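Local coordinates for putative uncharacterized protein (Chaetomium thermophilum, PDB 5F5T) that belongs to the PRP38 family and is probably required for pre-mRNA splicing in the nucleus as part of the spliceosome, at residues R15-D19 with F93-Q97; A99-L105 with Y126-R131. All blocks are in the same frame, centred on the assembly; numbering follows the deposited sequence.

Helix 87-98 links the two contacts. In contact 1 its last turns receive the end of the N-terminal helix 9-19; the chain then turns at Ala99 and Pro100 and starts helix 102-115, whose first turn forms contact 2 with the end of helix 117-130. The centres lie about 15 Å apart, and the two contacts touch directly: Leu95 O lies 3.2 Å from Pro100 CD, Leu96 N lies 3.5 Å from Tyr126 CE1, and Leu96 CD2 lies 3.8 Å from Thr130 CG2. Contact 2 is the more central, about 10 Å from the centre of the chain against about 17 Å for contact 1.

Contact 1: R15-D19 with F93-Q97; sequences RRFLD and FKLLQ
Phe17 lays its ring against Gln97 and Phe93 where the N-terminal helix 9-19 ends across helix 87-98, a helix-on-helix contact in this largely helical PRP38-family protein. The short segments cross steeply, at 103° between their N-to-C directions with axes 11.6 Å apart, so the meeting is confined to a few side chains. Phe17 is the main contributor: CG stands anti to the backbone N (chi1 178°), which directs the ring toward helix 87-98. Over one face of this ring passes the aliphatic part of Gln97, whose CG makes a CH-pi contact 3.9 Å from the ring centroid, displaced toward the CD2 side of the rim. The Gln97 chain is extended beyond CG, and its amide plane is nearly parallel to the phenyl ring. Phe93 comes instead at the edge of the Phe17 ring, with its CZ 3.8 Å from Phe17 CE2. The two rings are turned obliquely, planes 54° apart and centroids 5.8 Å apart, the side chains passing one another in opposite senses. Leu18 adds a looser apolar touch, CD1 to Phe93 CZ at 4.4 Å. Elsewhere Phe17 reaches Ala35, while Arg43 of helix 40-48 touches both Leu18 and Phe93, and Trp52 adds a further ring beside Phe93. The polar end of Gln97 is engaged within its own helix: Lys94 NZ donates a hydrogen bond of 3.0 Å to Gln97 OE1, arriving from above the carbonyl plane rather than along a lone pair.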
loop_
_atom_site.group_PDB
_atom_site.type_symbol
_atom_site.label_atom_id
_atom_site.label_comp_id
_atom_site.label_asym_id
_atom_site.label_seq_id
_atom_site.Cartn_x
_atom_site.Cartn_y
_atom_site.Cartn_z
ATOM N N ARG A 15 -23.452 15.789 -2.707
ATOM C CA ARG A 15 -24.033 15.657 -4.035
ATOM C C ARG A 15 -23.169 16.403 -5.042
ATOM O O ARG A 15 -22.939 15.926 -6.156
ATOM C CB ARG A 15 -25.458 16.203 -4.053
ATOM C CG ARG A 15 -26.306 15.728 -5.218
ATOM C CD ARG A 15 -26.844 14.329 -4.968
ATOM N NE ARG A 15 -27.705 13.875 -6.055
ATOM C CZ ARG A 15 -27.294 13.121 -7.068
ATOM N NH1 ARG A 15 -26.029 12.726 -7.131
ATOM N NH2 ARG A 15 -28.148 12.755 -8.015
ATOM N N ARG A 16 -22.695 17.578 -4.636
ATOM C CA ARG A 16 -21.812 18.379 -5.472
ATOM C C ARG A 16 -20.513 17.637 -5.751
ATOM O O ARG A 16 -20.029 17.629 -6.880
ATOM C CB ARG A 16 -21.502 19.725 -4.815
ATOM C CG ARG A 16 -20.457 20.544 -5.571
ATOM C CD ARG A 16 -20.038 21.796 -4.812
ATOM N NE ARG A 16 -19.200 21.495 -3.655
ATOM C CZ ARG A 16 -19.356 22.047 -2.456
ATOM N NH1 ARG A 16 -20.324 22.930 -2.253
ATOM N NH2 ARG A 16 -18.546 21.716 -1.459
ATOM N N PHE A 17 -19.950 17.017 -4.716
ATOM C CA PHE A 17 -18.686 16.298 -4.862
ATOM C C PHE A 17 -18.842 15.087 -5.790
ATOM O O PHE A 17 -18.034 14.864 -6.689
ATOM C CB PHE A 17 -18.173 15.848 -3.493
ATOM C CG PHE A 17 -16.897 15.055 -3.550
ATOM C CD1 PHE A 17 -15.725 15.657 -3.973
ATOM C CD2 PHE A 17 -16.866 13.715 -3.193
ATOM C CE1 PHE A 17 -14.542 14.947 -4.030
ATOM C CE2 PHE A 17 -15.682 12.996 -3.251
ATOM C CZ PHE A 17 -14.520 13.616 -3.670
ATOM N N LEU A 18 -19.887 14.304 -5.548
ATOM C CA LEU A 18 -20.147 13.066 -6.282
ATOM C C LEU A 18 -20.540 13.273 -7.748
ATOM O O LEU A 18 -20.062 12.561 -8.631
ATOM C CB LEU A 18 -21.237 12.255 -5.580
ATOM C CG LEU A 18 -21.561 10.918 -6.250
ATOM C CD1 LEU A 18 -20.370 9.972 -6.176
ATOM C CD2 LEU A 18 -22.801 10.283 -5.640
ATOM N N ASP A 19 -21.403 14.253 -8.003
ATOM C CA ASP A 19 -22.034 14.405 -9.314
ATOM C C ASP A 19 -21.079 14.970 -10.367
ATOM O O ASP A 19 -21.203 14.654 -11.551
ATOM C CB ASP A 19 -23.267 15.307 -9.184
ATOM C CG ASP A 19 -24.202 15.216 -10.375
ATOM O OD1 ASP A 19 -24.081 14.259 -11.167
ATOM O OD2 ASP A 19 -25.067 16.108 -10.510
ATOM N N PHE A 93 -13.086 6.960 1.185
ATOM C CA PHE A 93 -13.752 7.828 0.223
ATOM C C PHE A 93 -14.082 9.165 0.861
ATOM O O PHE A 93 -13.926 10.222 0.241
ATOM C CB PHE A 93 -15.026 7.170 -0.311
ATOM C CG PHE A 93 -15.706 7.960 -1.393
ATOM C CD1 PHE A 93 -15.133 8.077 -2.650
ATOM C CD2 PHE A 93 -16.919 8.585 -1.154
ATOM C CE1 PHE A 93 -15.757 8.806 -3.650
ATOM C CE2 PHE A 93 -17.549 9.315 -2.149
ATOM C CZ PHE A 93 -16.966 9.425 -3.399
ATOM N N LYS A 94 -14.515 9.116 2.115
ATOM C CA LYS A 94 -14.806 10.336 2.848
ATOM C C LYS A 94 -13.552 11.178 3.026
ATOM O O LYS A 94 -13.611 12.396 2.950
ATOM C CB LYS A 94 -15.413 10.018 4.210
ATOM C CG LYS A 94 -15.831 11.251 4.990
ATOM C CD LYS A 94 -16.626 12.210 4.120
ATOM C CE LYS A 94 -18.117 12.082 4.367
ATOM N NZ LYS A 94 -18.862 13.294 3.921
ATOM N N LEU A 95 -12.418 10.525 3.247
ATOM C CA LEU A 95 -11.152 11.234 3.358
ATOM C C LEU A 95 -10.815 11.895 2.028
ATOM O O LEU A 95 -10.308 13.017 1.994
ATOM C CB LEU A 95 -10.033 10.289 3.788
ATOM C CG LEU A 95 -9.859 10.120 5.299
ATOM C CD1 LEU A 95 -8.687 9.204 5.593
ATOM C CD2 LEU A 95 -9.685 11.461 5.993
ATOM N N LEU A 96 -11.102 11.197 0.933
ATOM C CA LEU A 96 -10.927 11.777 -0.393
ATOM C C LEU A 96 -11.778 13.035 -0.530
ATOM O O LEU A 96 -11.341 14.033 -1.101
ATOM C CB LEU A 96 -11.296 10.770 -1.483
ATOM C CG LEU A 96 -10.323 9.617 -1.724
ATOM C CD1 LEU A 96 -10.885 8.659 -2.761
ATOM C CD2 LEU A 96 -8.968 10.144 -2.158
ATOM N N GLN A 97 -12.990 12.984 0.013
ATOM C CA GLN A 97 -13.888 14.137 0.009
ATOM C C GLN A 97 -13.332 15.306 0.825
ATOM O O GLN A 97 -13.297 16.443 0.359
ATOM C CB GLN A 97 -15.262 13.728 0.546
ATOM C CG GLN A 97 -16.388 14.662 0.169
ATOM C CD GLN A 97 -17.705 14.259 0.801
ATOM O OE1 GLN A 97 -17.922 13.087 1.110
ATOM N NE2 GLN A 97 -18.591 15.228 0.998
#

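Contact 2: A99-L105 with Y126-R131; sequences APGDDIL and YIRLTR
The first turn of helix 102-115, with Gly101 at the N-cap, meets the C-terminal end of helix 117-130 through a salt bridge between Asp102 and Arg131 and an apolar layer beneath it. Arg131 NH2 donates to Asp102 OD1 in a bent bond (N-H...O 135°) whose modelled length, 2.5 Å, is doubtfully short; the two flat groups are turned 43° apart. NH1 of the same guanidinium bonds Thr130 OG1 at 3.1 Å (N-H...O 159°), in the guanidinium plane. Leu105 CD1 rests over one face, 3.5 Å from Arg131 CZ. Replacing Arg131 with an alanine would probably leave Asp102 without this charged mate and deprive Leu105 CD1 of the guanidinium face it packs on. The other methyl of Leu105, CD2, packs 3.7 Å from Tyr126 CD2. The Tyr126 ring, its CG turned away from the backbone N, points at the turn, where Pro100 CD lies 3.6 Å from Tyr126 CZ. Tyr126 O accepts from Thr130 N and, on the opposite face of its plane, from Thr130 OG1 at 2.9 Å, which probably orients the hydroxyl that Arg131 NH1 bonds. Among the neighbouring helices, 87-98 packs Leu95 and Leu96 against Tyr126, while 133-140 brings Val136 to Ile127 and Arg131.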
loop_
_atom_site.group_PDB
_atom_site.type_symbol
_atom_site.label_atom_id
_atom_site.label_comp_id
_atom_site.label_asym_id
_atom_site.label_seq_id
_atom_site.Cartn_x
_atom_site.Cartn_y
_atom_site.Cartn_z
ATOM N N ALA A 99 -10.310 15.831 1.862
ATOM C CA ALA A 99 -8.977 16.246 1.424
ATOM C C ALA A 99 -8.119 16.788 2.567
ATOM O O ALA A 99 -7.702 17.945 2.528
ATOM C CB ALA A 99 -9.092 17.285 0.318
ATOM N N PRO A 100 -7.864 15.962 3.596
ATOM C CA PRO A 100 -7.167 16.460 4.785
ATOM C C PRO A 100 -5.726 16.848 4.476
ATOM O O PRO A 100 -5.145 16.337 3.515
ATOM C CB PRO A 100 -7.222 15.269 5.743
ATOM C CG PRO A 100 -7.250 14.083 4.839
ATOM C CD PRO A 100 -8.086 14.506 3.663
ATOM N N GLY A 101 -5.154 17.724 5.297
ATOM C CA GLY A 101 -3.819 18.235 5.059
ATOM C C GLY A 101 -2.764 17.405 5.762
ATOM O O GLY A 101 -3.083 16.431 6.443
ATOM N N ASP A 102 -1.503 17.790 5.593
ATOM C CA ASP A 102 -0.380 16.999 6.084
ATOM C C ASP A 102 -0.385 16.847 7.601
ATOM O O ASP A 102 0.035 15.818 8.121
ATOM C CB ASP A 102 0.942 17.621 5.625
ATOM C CG ASP A 102 1.253 17.317 4.172
ATOM O OD1 ASP A 102 0.311 17.004 3.413
ATOM O OD2 ASP A 102 2.439 17.402 3.786
ATOM N N ASP A 103 -0.859 17.869 8.305
ATOM C CA ASP A 103 -0.930 17.829 9.763
ATOM C C ASP A 103 -1.870 16.716 10.235
ATOM O O ASP A 103 -1.523 15.914 11.115
ATOM C CB ASP A 103 -1.374 19.189 10.317
ATOM C CG ASP A 103 -2.312 19.932 9.376
ATOM O OD1 ASP A 103 -2.332 19.610 8.170
ATOM O OD2 ASP A 103 -3.021 20.850 9.842
ATOM N N ILE A 104 -3.053 16.661 9.630
ATOM C CA ILE A 104 -4.064 15.679 10.003
ATOM C C ILE A 104 -3.601 14.258 9.682
ATOM O O ILE A 104 -3.767 13.337 10.489
ATOM C CB ILE A 104 -5.396 15.954 9.277
ATOM C CG1 ILE A 104 -5.872 17.386 9.538
ATOM C CG2 ILE A 104 -6.453 14.955 9.698
ATOM C CD1 ILE A 104 -6.297 17.644 10.968
ATOM N N LEU A 105 -2.983 14.096 8.516
ATOM C CA LEU A 105 -2.440 12.808 8.103
ATOM C C LEU A 105 -1.322 12.369 9.039
ATOM O O LEU A 105 -1.196 11.191 9.376
ATOM C CB LEU A 105 -1.926 12.887 6.667
ATOM C CG LEU A 105 -3.010 13.040 5.602
ATOM C CD1 LEU A 105 -2.419 13.052 4.200
ATOM C CD2 LEU A 105 -4.029 11.924 5.743
ATOM N N TYR A 126 -4.830 6.042 2.195
ATOM C CA TYR A 126 -5.098 7.369 1.660
ATOM C C TYR A 126 -3.834 8.006 1.094
ATOM O O TYR A 126 -3.871 8.676 0.060
ATOM C CB TYR A 126 -5.702 8.266 2.744
ATOM C CG TYR A 126 -6.085 9.636 2.240
ATOM C CD1 TYR A 126 -7.268 9.833 1.543
ATOM C CD2 TYR A 126 -5.258 10.731 2.450
ATOM C CE1 TYR A 126 -7.619 11.081 1.073
ATOM C CE2 TYR A 126 -5.601 11.983 1.985
ATOM C CZ TYR A 126 -6.783 12.154 1.297
ATOM O OH TYR A 126 -7.129 13.401 0.829
ATOM N N ILE A 127 -2.718 7.802 1.786
ATOM C CA ILE A 127 -1.439 8.328 1.338
ATOM C C ILE A 127 -1.048 7.694 0.006
ATOM O O ILE A 127 -0.634 8.390 -0.920
ATOM C CB ILE A 127 -0.332 8.090 2.380
ATOM C CG1 ILE A 127 -0.521 9.036 3.568
ATOM C CG2 ILE A 127 1.046 8.291 1.760
ATOM C CD1 ILE A 127 0.577 8.952 4.608
ATOM N N ARG A 128 -1.210 6.378 -0.096
ATOM C CA ARG A 128 -0.903 5.674 -1.337
ATOM C C ARG A 128 -1.776 6.196 -2.475
ATOM O O ARG A 128 -1.336 6.292 -3.623
ATOM C CB ARG A 128 -1.096 4.165 -1.168
ATOM C CG ARG A 128 -0.982 3.381 -2.468
ATOM C CD ARG A 128 0.462 3.383 -2.952
ATOM N NE ARG A 128 0.653 2.635 -4.193
ATOM C CZ ARG A 128 0.301 3.067 -5.400
ATOM N NH1 ARG A 128 -0.274 4.251 -5.548
ATOM N NH2 ARG A 128 0.519 2.308 -6.462
ATOM N N LEU A 129 -3.020 6.523 -2.146
ATOM C CA LEU A 129 -3.954 7.059 -3.128
ATOM C C LEU A 129 -3.610 8.471 -3.604
ATOM O O LEU A 129 -3.769 8.778 -4.784
ATOM C CB LEU A 129 -5.373 7.051 -2.560
ATOM C CG LEU A 129 -5.990 5.674 -2.314
ATOM C CD1 LEU A 129 -7.386 5.817 -1.725
ATOM C CD2 LEU A 129 -6.015 4.853 -3.592
ATOM N N THR A 130 -3.153 9.332 -2.694
ATOM C CA THR A 130 -3.094 10.767 -2.988
ATOM C C THR A 130 -1.711 11.421 -3.050
ATOM O O THR A 130 -1.610 12.608 -3.353
ATOM C CB THR A 130 -3.901 11.560 -1.941
ATOM O OG1 THR A 130 -3.281 11.417 -0.656
ATOM C CG2 THR A 130 -5.330 11.054 -1.876
ATOM N N ARG A 131 -0.653 10.664 -2.783
ATOM C CA ARG A 131 0.668 11.266 -2.605
ATOM C C ARG A 131 1.650 10.841 -3.687
ATOM O O ARG A 131 1.528 9.754 -4.235
ATOM C CB ARG A 131 1.238 10.905 -1.231
ATOM C CG ARG A 131 1.295 12.064 -0.255
ATOM C CD ARG A 131 -0.097 12.557 0.055
ATOM N NE ARG A 131 -0.093 13.739 0.909
ATOM C CZ ARG A 131 -1.192 14.394 1.265
ATOM N NH1 ARG A 131 -2.376 13.975 0.837
ATOM N NH2 ARG A 131 -1.111 15.463 2.047
#